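Local structure of bucandin (Bungarus candidus, 1F94) at residues M1-R5 against E21-Y25; Y25-I31 against D47-N53. The protein is a secreted three-finger neurotoxin of the Malayan krait that probably enhances acetylcholine release from presynaptic nerve endings. Where two conformers were deposited one is given. Numbering follows the deposited sequence.

Contact 1: M1-R5 against E21-Y25; sequences MECYR and ETFCY
Build two short extended pieces, Glu2-Arg5 and Phe23-Tyr25, running the same way: their axes make an angle of 11° and come no closer than 7.1 Å, so the strands are neighbours in space without pairing as one sheet. What joins them is a disulfide. Cys3 and Cys24 both point their CA-to-CB bonds across the gap, both take chi1 m (about -60°), and their SG atoms meet at 2.0 Å with chi3 of -86°, which brings the two CA atoms to 5.5 Å. Cys3 SG also sits 3.8 Å from Phe23 O. Met1 supplies the other side chain that crosses. With chi1 and chi2 both t and chi3 near 101°, Met1 reaches over so that Met1 CE lies 3.5 Å from Thr22 O and 3.9 Å from Cys24 SG, resting on the backbone of the turn into the strand and on the sulfur. Glu2 and Phe23, both m at chi1, send CB away from the opposing segment. Thr22 and Phe23 together face Ala40, a classic beta bulge at the start of strand 23-29. A disulfide between the first strand and the central sheet belongs to the cysteine-rich core of three-finger toxins. Around it, Cys3 touches Cys17 and Cys39, and Cys24 touches Cys56; strand 12-16 pairs with strand 2-7, while strands 35-40 and 51-56 flank strand 23-29.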
ATOM      1  N   MET A   1      -4.187  10.178  -9.401  1.00 25.14           N
ATOM      2  CA  MET A   1      -4.373   9.621  -8.049  1.00 22.19           C
ATOM      3  C   MET A   1      -2.995   9.507  -7.367  1.00 20.04           C
ATOM      4  O   MET A   1      -2.004   9.286  -8.059  1.00 20.64           O
ATOM      5  CB  MET A   1      -4.991   8.231  -8.225  1.00 25.60           C
ATOM      6  CG  MET A   1      -5.361   7.529  -6.966  1.00 28.65           C
ATOM      7  SD  MET A   1      -6.300   6.033  -7.148  1.00 27.02           S
ATOM      8  CE  MET A   1      -5.037   4.807  -6.942  1.00 35.38           C
ATOM      9  N   GLU A   2      -3.027   9.611  -6.044  1.00 19.42           N
ATOM     10  CA  GLU A   2      -1.875   9.387  -5.211  1.00 19.29           C
ATOM     11  C   GLU A   2      -2.213   8.305  -4.212  1.00 17.67           C
ATOM     12  O   GLU A   2      -3.355   8.068  -3.877  1.00 18.54           O
ATOM     13  CB  GLU A   2      -1.481  10.659  -4.425  1.00 21.68           C
ATOM     14  CG  GLU A   2      -1.007  11.823  -5.319  1.00 23.25           C
ATOM     15  CD  GLU A   2      -0.738  13.090  -4.468  1.00 30.98           C
ATOM     16  OE1 GLU A   2      -1.434  13.317  -3.426  1.00 33.96           O
ATOM     17  OE2 GLU A   2       0.174  13.843  -4.803  1.00 48.39           O
ATOM     18  N   CYS A   3      -1.165   7.659  -3.688  1.00 17.65           N
ATOM     19  CA  CYS A   3      -1.249   6.760  -2.582  1.00 17.16           C
ATOM     20  C   CYS A   3      -0.213   7.159  -1.533  1.00 16.99           C
ATOM     21  O   CYS A   3       0.729   7.883  -1.821  1.00 17.71           O
ATOM     22  CB  CYS A   3      -0.919   5.302  -3.013  1.00 17.05           C
ATOM     23  SG  CYS A   3      -2.033   4.654  -4.271  1.00 17.61           S
ATOM     24  N   TYR A   4      -0.403   6.664  -0.320  1.00 16.54           N
ATOM     25  CA  TYR A   4       0.642   6.780   0.699  1.00 16.84           C
ATOM     26  C   TYR A   4       1.748   5.791   0.430  1.00 16.22           C
ATOM     27  O   TYR A   4       1.563   4.716  -0.165  1.00 16.33           O
ATOM     28  CB  TYR A   4       0.071   6.584   2.115  1.00 17.52           C
ATOM     29  CG  TYR A   4      -0.831   7.694   2.524  1.00 18.16           C
ATOM     30  CD1 TYR A   4      -2.212   7.531   2.706  1.00 18.18           C
ATOM     31  CD2 TYR A   4      -0.309   8.990   2.739  1.00 18.58           C
ATOM     32  CE1 TYR A   4      -2.995   8.596   3.092  1.00 19.62           C
ATOM     33  CE2 TYR A   4      -1.064  10.049   3.120  1.00 20.35           C
ATOM     34  CZ  TYR A   4      -2.447   9.853   3.292  1.00 19.37           C
ATOM     35  OH  TYR A   4      -3.237  10.889   3.661  1.00 22.25           O
ATOM     36  N   ARG A   5       2.946   6.148   0.914  1.00 16.83           N
ATOM     37  CA  ARG A   5       4.100   5.286   0.931  1.00 16.97           C
ATOM     38  C   ARG A   5       4.875   5.559   2.228  1.00 16.77           C
ATOM     39  O   ARG A   5       4.663   6.586   2.893  1.00 17.42           O
ATOM     40  CB  ARG A   5       4.977   5.356  -0.301  1.00 19.09           C
ATOM     41  CG  ARG A   5       5.779   6.591  -0.434  1.00 21.60           C
ATOM     42  CD  ARG A   5       6.757   6.606  -1.600  1.00 23.31           C
ATOM     43  NE  ARG A   5       7.690   7.719  -1.433  1.00 27.09           N
ATOM     44  CZ  ARG A   5       8.827   7.709  -0.716  1.00 26.75           C
ATOM     45  NH1 ARG A   5       9.293   6.652  -0.065  1.00 29.57           N
ATOM     46  NH2 ARG A   5       9.523   8.832  -0.692  1.00 31.91           N
ATOM     47  N   GLU A  21      -1.734   2.345 -12.720  1.00 20.72           N
ATOM     48  CA  GLU A  21      -1.652   1.924 -11.296  1.00 20.65           C
ATOM     49  C   GLU A  21      -2.951   2.343 -10.615  1.00 23.03           C
ATOM     50  O   GLU A  21      -3.055   3.430 -10.017  1.00 23.89           O
ATOM     51  CB  GLU A  21      -0.452   2.555 -10.614  1.00 19.65           C
ATOM     52  CG  GLU A  21       0.885   1.976 -11.038  1.00 20.84           C
ATOM     53  CD  GLU A  21       2.089   2.769 -10.552  1.00 20.72           C
ATOM     54  OE1 GLU A  21       1.953   3.943 -10.189  1.00 19.85           O
ATOM     55  OE2 GLU A  21       3.184   2.153 -10.520  1.00 25.30           O
ATOM     56  N   THR A  22      -3.977   1.509 -10.743  1.00 25.38           N
ATOM     57  CA  THR A  22      -5.273   1.981 -10.225  1.00 24.11           C
ATOM     58  C   THR A  22      -5.451   1.521  -8.758  1.00 21.68           C
ATOM     59  O   THR A  22      -6.461   1.894  -8.209  1.00 21.30           O
ATOM     60  CB  THR A  22      -6.410   1.434 -11.060  1.00 24.79           C
ATOM     61  OG1 THR A  22      -6.191  -0.026 -11.034  1.00 27.21           O
ATOM     62  CG2 THR A  22      -6.329   1.934 -12.489  1.00 31.54           C
ATOM     63  N   PHE A  23      -4.487   0.819  -8.141  1.00 20.95           N
ATOM     64  CA  PHE A  23      -4.576   0.441  -6.755  1.00 19.30           C
ATOM     65  C   PHE A  23      -3.568   1.170  -5.877  1.00 18.23           C
ATOM     66  O   PHE A  23      -2.442   1.444  -6.275  1.00 19.21           O
ATOM     67  CB  PHE A  23      -4.256  -1.036  -6.556  1.00 19.47           C
ATOM     68  CG  PHE A  23      -5.208  -1.982  -7.298  1.00 20.66           C
ATOM     69  CD1 PHE A  23      -6.426  -2.290  -6.736  1.00 20.61           C
ATOM     70  CD2 PHE A  23      -4.863  -2.502  -8.522  1.00 25.92           C
ATOM     71  CE1 PHE A  23      -7.284  -3.099  -7.427  1.00 24.69           C
ATOM     72  CE2 PHE A  23      -5.713  -3.339  -9.186  1.00 31.53           C
ATOM     73  CZ  PHE A  23      -6.919  -3.653  -8.606  1.00 31.36           C
ATOM     74  N   CYS A  24      -3.993   1.419  -4.634  1.00 17.72           N
ATOM     75  CA  CYS A  24      -3.085   1.615  -3.530  1.00 16.88           C
ATOM     76  C   CYS A  24      -3.087   0.310  -2.754  1.00 17.25           C
ATOM     77  O   CYS A  24      -4.138  -0.320  -2.530  1.00 18.40           O
ATOM     78  CB  CYS A  24      -3.536   2.706  -2.588  1.00 17.83           C
ATOM     79  SG  CYS A  24      -3.764   4.359  -3.270  1.00 18.00           S
ATOM     80  N   TYR A  25      -1.913  -0.110  -2.302  1.00 17.26           N
ATOM     81  CA  TYR A  25      -1.732  -1.307  -1.504  1.00 17.25           C
ATOM     82  C   TYR A  25      -1.318  -0.895  -0.084  1.00 16.75           C
ATOM     83  O   TYR A  25      -0.662   0.129   0.142  1.00 17.05           O
ATOM     84  CB  TYR A  25      -0.792  -2.356  -2.093  1.00 18.02           C
ATOM     85  CG  TYR A  25       0.601  -1.874  -2.357  1.00 17.43           C
ATOM     86  CD1 TYR A  25       1.601  -2.029  -1.387  1.00 17.72           C
ATOM     87  CD2 TYR A  25       0.960  -1.272  -3.543  1.00 17.82           C
ATOM     88  CE1 TYR A  25       2.898  -1.584  -1.642  1.00 17.92           C
ATOM     89  CE2 TYR A  25       2.216  -0.847  -3.807  1.00 18.25           C
ATOM     90  CZ  TYR A  25       3.201  -1.007  -2.830  1.00 17.42           C
ATOM     91  OH  TYR A  25       4.486  -0.554  -3.081  1.00 18.77           O
TER

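Contact 2: Y25-I31 against D47-N53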
ATOM      1  N   TYR A  25      -1.913  -0.110  -2.302  1.00 17.26           N
ATOM      2  CA  TYR A  25      -1.732  -1.307  -1.504  1.00 17.25           C
ATOM      3  C   TYR A  25      -1.318  -0.895  -0.084  1.00 16.75           C
ATOM      4  O   TYR A  25      -0.662   0.129   0.142  1.00 17.05           O
ATOM      5  CB  TYR A  25      -0.792  -2.356  -2.093  1.00 18.02           C
ATOM      6  CG  TYR A  25       0.601  -1.874  -2.357  1.00 17.43           C
ATOM      7  CD1 TYR A  25       1.601  -2.029  -1.387  1.00 17.72           C
ATOM      8  CD2 TYR A  25       0.960  -1.272  -3.543  1.00 17.82           C
ATOM      9  CE1 TYR A  25       2.898  -1.584  -1.642  1.00 17.92           C
ATOM     10  CE2 TYR A  25       2.216  -0.847  -3.807  1.00 18.25           C
ATOM     11  CZ  TYR A  25       3.201  -1.007  -2.830  1.00 17.42           C
ATOM     12  OH  TYR A  25       4.486  -0.554  -3.081  1.00 18.77           O
ATOM     13  N   LYS A  26      -1.625  -1.773   0.840  1.00 18.39           N
ATOM     14  CA  LYS A  26      -1.215  -1.687   2.259  1.00 17.30           C
ATOM     15  C   LYS A  26      -0.872  -3.113   2.656  1.00 17.48           C
ATOM     16  O   LYS A  26      -1.734  -3.906   3.024  1.00 18.03           O
ATOM     17  CB  LYS A  26      -2.364  -1.181   3.113  1.00 19.46           C
ATOM     18  CG  LYS A  26      -1.970  -1.030   4.564  1.00 22.25           C
ATOM     19  CD  LYS A  26      -3.015  -0.497   5.479  1.00 27.13           C
ATOM     20  CE  LYS A  26      -4.273  -1.279   5.685  1.00 36.91           C
ATOM     21  NZ  LYS A  26      -5.158  -0.492   6.665  1.00 44.36           N
ATOM     22  N   TRP A  27       0.428  -3.383   2.613  1.00 17.27           N
ATOM     23  CA  TRP A  27       1.017  -4.693   2.831  1.00 17.51           C
ATOM     24  C   TRP A  27       1.691  -4.641   4.204  1.00 18.55           C
ATOM     25  O   TRP A  27       2.583  -3.815   4.433  1.00 25.61           O
ATOM     26  CB  TRP A  27       1.930  -5.110   1.714  0.50 18.92           C
ATOM     27  CG  TRP A  27       2.665  -6.394   1.642  0.50 18.62           C
ATOM     28  CD1 TRP A  27       3.541  -6.928   2.572  0.50 18.61           C
ATOM     29  CD2 TRP A  27       2.639  -7.346   0.555  0.50 19.58           C
ATOM     30  NE1 TRP A  27       4.042  -8.150   2.131  0.50 22.40           N
ATOM     31  CE2 TRP A  27       3.506  -8.433   0.889  0.50 20.28           C
ATOM     32  CE3 TRP A  27       2.027  -7.471  -0.669  0.50 18.86           C
ATOM     33  CZ2 TRP A  27       3.704  -9.534   0.058  0.50 20.13           C
ATOM     34  CZ3 TRP A  27       2.236  -8.561  -1.484  0.50 19.17           C
ATOM     35  CH2 TRP A  27       3.105  -9.630  -1.156  0.50 20.74           C
ATOM     36  N   LEU A  28       1.314  -5.503   5.083  1.00 17.13           N
ATOM     37  CA  LEU A  28       1.784  -5.534   6.438  1.00 17.54           C
ATOM     38  C   LEU A  28       2.426  -6.888   6.710  1.00 18.10           C
ATOM     39  O   LEU A  28       1.836  -7.918   6.448  1.00 18.81           O
ATOM     40  CB  LEU A  28       0.640  -5.322   7.434  1.00 18.54           C
ATOM     41  CG  LEU A  28      -0.194  -4.071   7.125  1.00 19.02           C
ATOM     42  CD1 LEU A  28      -1.426  -3.998   8.054  1.00 21.67           C
ATOM     43  CD2 LEU A  28       0.597  -2.800   7.211  1.00 23.34           C
ATOM     44  N   ASN A  29       3.644  -6.845   7.294  1.00 17.90           N
ATOM     45  CA  ASN A  29       4.305  -8.073   7.753  1.00 18.64           C
ATOM     46  C   ASN A  29       3.857  -8.340   9.166  1.00 18.53           C
ATOM     47  O   ASN A  29       4.088  -7.529  10.086  1.00 19.73           O
ATOM     48  CB  ASN A  29       5.808  -7.896   7.611  1.00 19.36           C
ATOM     49  CG  ASN A  29       6.540  -9.185   7.923  1.00 22.25           C
ATOM     50  OD1 ASN A  29       6.390  -9.788   8.987  1.00 20.47           O
ATOM     51  ND2 ASN A  29       7.342  -9.629   6.977  1.00 34.15           N
ATOM     52  N   LYS A  30       3.183  -9.435   9.383  1.00 19.15           N
ATOM     53  CA  LYS A  30       2.599  -9.749  10.668  1.00 19.11           C
ATOM     54  C   LYS A  30       3.618 -10.139  11.703  1.00 20.11           C
ATOM     55  O   LYS A  30       3.287 -10.206  12.886  1.00 22.66           O
ATOM     56  CB  LYS A  30       1.570 -10.918  10.533  1.00 19.92           C
ATOM     57  CG  LYS A  30       0.405 -10.658   9.616  1.00 19.11           C
ATOM     58  CD  LYS A  30      -0.581 -11.821   9.643  1.00 19.61           C
ATOM     59  CE  LYS A  30      -1.792 -11.581   8.795  1.00 19.88           C
ATOM     60  NZ  LYS A  30      -2.720 -12.702   8.867  1.00 21.61           N
ATOM     61  N   ILE A  31       4.835 -10.421  11.268  1.00 19.86           N
ATOM     62  CA  ILE A  31       5.911 -10.862  12.152  1.00 21.46           C
ATOM     63  C   ILE A  31       6.760  -9.686  12.604  1.00 20.82           C
ATOM     64  O   ILE A  31       7.122  -9.534  13.776  1.00 26.21           O
ATOM     65  CB  ILE A  31       6.729 -11.980  11.451  1.00 22.71           C
ATOM     66  CG1 ILE A  31       5.883 -13.132  10.946  1.00 23.50           C
ATOM     67  CG2 ILE A  31       7.802 -12.508  12.412  1.00 25.68           C
ATOM     68  CD1 ILE A  31       4.912 -13.703  11.939  1.00 24.60           C
ATOM     69  N   ASP A  47      -3.979 -12.781   3.283  1.00 20.74           N
ATOM     70  CA  ASP A  47      -4.143 -12.900   4.731  1.00 20.66           C
ATOM     71  C   ASP A  47      -3.554 -14.239   5.127  1.00 21.74           C
ATOM     72  O   ASP A  47      -4.256 -15.211   5.420  1.00 27.57           O
ATOM     73  CB  ASP A  47      -5.593 -12.763   5.118  1.00 22.02           C
ATOM     74  CG  ASP A  47      -5.870 -12.581   6.601  1.00 24.83           C
ATOM     75  OD1 ASP A  47      -7.010 -12.782   7.029  1.00 32.86           O
ATOM     76  OD2 ASP A  47      -4.968 -12.200   7.421  1.00 28.25           O
ATOM     77  N   THR A  48      -2.254 -14.336   5.283  1.00 19.38           N
ATOM     78  CA  THR A  48      -1.523 -15.539   5.614  1.00 19.56           C
ATOM     79  C   THR A  48      -0.874 -15.447   6.978  1.00 18.83           C
ATOM     80  O   THR A  48      -1.006 -14.437   7.658  1.00 19.81           O
ATOM     81  CB  THR A  48      -0.483 -15.876   4.522  1.00 20.42           C
ATOM     82  OG1 THR A  48       0.401 -14.787   4.518  1.00 20.65           O
ATOM     83  CG2 THR A  48      -1.066 -16.029   3.144  1.00 21.86           C
ATOM     84  N   TRP A  49      -0.090 -16.447   7.344  1.00 19.28           N
ATOM     85  CA  TRP A  49       0.544 -16.428   8.644  1.00 19.38           C
ATOM     86  C   TRP A  49       1.439 -15.186   8.798  1.00 19.13           C
ATOM     87  O   TRP A  49       1.603 -14.680   9.919  1.00 19.97           O
ATOM     88  CB  TRP A  49       1.366 -17.723   8.867  1.00 20.46           C
ATOM     89  CG  TRP A  49       2.623 -17.778   8.043  1.00 19.28           C
ATOM     90  CD1 TRP A  49       2.791 -18.170   6.748  1.00 21.04           C
ATOM     91  CD2 TRP A  49       3.949 -17.406   8.490  1.00 19.84           C
ATOM     92  NE1 TRP A  49       4.091 -18.074   6.373  1.00 21.53           N
ATOM     93  CE2 TRP A  49       4.811 -17.604   7.400  1.00 20.78           C
ATOM     94  CE3 TRP A  49       4.437 -16.927   9.693  1.00 20.76           C
ATOM     95  CZ2 TRP A  49       6.159 -17.328   7.478  1.00 22.37           C
ATOM     96  CZ3 TRP A  49       5.805 -16.665   9.762  1.00 21.14           C
ATOM     97  CH2 TRP A  49       6.616 -16.875   8.672  1.00 22.60           C
ATOM     98  N   ASN A  50       2.067 -14.716   7.720  1.00 18.38           N
ATOM     99  CA  ASN A  50       3.045 -13.657   7.783  1.00 18.55           C
ATOM    100  C   ASN A  50       2.663 -12.349   7.040  1.00 18.70           C
ATOM    101  O   ASN A  50       3.357 -11.332   7.296  1.00 19.06           O
ATOM    102  CB  ASN A  50       4.431 -14.071   7.273  1.00 19.53           C
ATOM    103  CG  ASN A  50       4.469 -14.557   5.851  1.00 20.02           C
ATOM    104  OD1 ASN A  50       3.455 -14.987   5.322  1.00 20.56           O
ATOM    105  ND2 ASN A  50       5.648 -14.535   5.250  1.00 22.45           N
ATOM    106  N   VAL A  51       1.669 -12.347   6.220  1.00 18.53           N
ATOM    107  CA  VAL A  51       1.330 -11.203   5.386  1.00 18.41           C
ATOM    108  C   VAL A  51      -0.151 -10.882   5.441  1.00 17.57           C
ATOM    109  O   VAL A  51      -1.021 -11.739   5.260  1.00 18.92           O
ATOM    110  CB  VAL A  51       1.791 -11.357   3.934  1.00 20.04           C
ATOM    111  CG1 VAL A  51       1.322 -10.237   3.026  1.00 20.39           C
ATOM    112  CG2 VAL A  51       3.334 -11.503   3.887  1.00 22.41           C
ATOM    113  N   TYR A  52      -0.437  -9.605   5.584  1.00 18.10           N
ATOM    114  CA  TYR A  52      -1.768  -9.032   5.334  1.00 18.54           C
ATOM    115  C   TYR A  52      -1.584  -8.022   4.203  1.00 18.81           C
ATOM    116  O   TYR A  52      -0.746  -7.130   4.318  1.00 22.82           O
ATOM    117  CB  TYR A  52      -2.282  -8.326   6.574  1.00 19.17           C
ATOM    118  CG  TYR A  52      -3.565  -7.594   6.355  1.00 20.57           C
ATOM    119  CD1 TYR A  52      -4.745  -8.235   6.511  1.00 22.48           C
ATOM    120  CD2 TYR A  52      -3.573  -6.250   5.983  1.00 23.64           C
ATOM    121  CE1 TYR A  52      -5.947  -7.539   6.305  1.00 25.20           C
ATOM    122  CE2 TYR A  52      -4.741  -5.580   5.742  1.00 27.32           C
ATOM    123  CZ  TYR A  52      -5.928  -6.250   5.899  1.00 25.52           C
ATOM    124  OH  TYR A  52      -7.063  -5.516   5.687  1.00 32.00           O
ATOM    125  N   ASN A  53      -2.399  -8.085   3.171  1.00 17.94           N
ATOM    126  CA  ASN A  53      -2.351  -7.030   2.165  1.00 18.36           C
ATOM    127  C   ASN A  53      -3.792  -6.689   1.799  1.00 18.51           C
ATOM    128  O   ASN A  53      -4.573  -7.575   1.460  1.00 20.46           O
ATOM    129  CB  ASN A  53      -1.592  -7.452   0.910  1.00 18.69           C
ATOM    130  CG  ASN A  53      -1.462  -6.324  -0.099  1.00 19.27           C
ATOM    131  OD1 ASN A  53      -0.961  -5.250   0.209  1.00 20.76           O
ATOM    132  ND2 ASN A  53      -1.949  -6.589  -1.290  1.00 21.88           N
TER
HETATM  133  O   HOH W   1       8.042 -12.969   6.827  1.00 33.91           O
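Lys30 has the largest area covered here, and it works from just past the end of its strand. Its extended chain (chi1 m, then t throughout) runs back across the turn at Thr48-Asn50, passing Trp49 O, 3.6 Å from Lys30 CD, and Tyr52 CB, 4.0 Å from Lys30 CE. The ammonium then forms a salt bridge, Lys30 NZ to Asp47 OD2 at 2.7 Å, and a hydrogen bond from Lys30 NZ to Thr48 O, also 2.7 Å. Its backbone is tied down as well, Lys30 N donating to Asn50 O at 2.8 Å. Tyr52 comes next. It is the hydrogen-bonded antiparallel partner of Leu28, with Leu28 N to Tyr52 O at 2.7 Å and Tyr52 N to Leu28 O at 3.0 Å, and Leu28 CD1 lies 3.7 Å from Tyr52 CD2 on the face these two side chains share. Asn53, opposite Trp27 in a non-hydrogen-bonded pair, is buried; Asn53 OD1 packs 3.3 Å from Trp27 CB, while its ND2 is hydrogen-bonded to Thr44 O. On the other face, shared with Trp27 and Asn53, Val51 CG1 makes a CH-pi contact, 3.7 Å from the centroid of the Trp27 five-membered ring. At the end of strand 23-29, Asn29 OD1 accepts from Ile31 N at 2.8 Å, an Asx turn; past it, Ile31 CG1 touches Trp49 CZ3 at 3.7 Å. This is the pairing of the second and third fingers of the toxin fold. Backbone bonds and apolar contacts join the strands, whereas Lys30 anchors the third finger's tip through polar, surface interactions rather than a hydrophobic core.

Overall arrangement
The two contacts follow one another along the chain and meet at Tyr25, the last residue of 21-25 and the first of 25-31. Their centres are about 17 Å apart, on opposite sides of the chain's centre, and they do not otherwise touch. Strand 23-29 serves both: contact 1 fastens its start to the N-terminal strand covalently, in the partly buried, disulfide-rich part of the toxin, whereas contact 2 pairs its far half with strand 51-56 at the surface. Tyr25 marks the changeover, with its ring set edge-to-face on Trp36 and its carbonyl oxygen hydrogen-bonded to Asn62 ND2. Together they link the first finger, through the second, to the third.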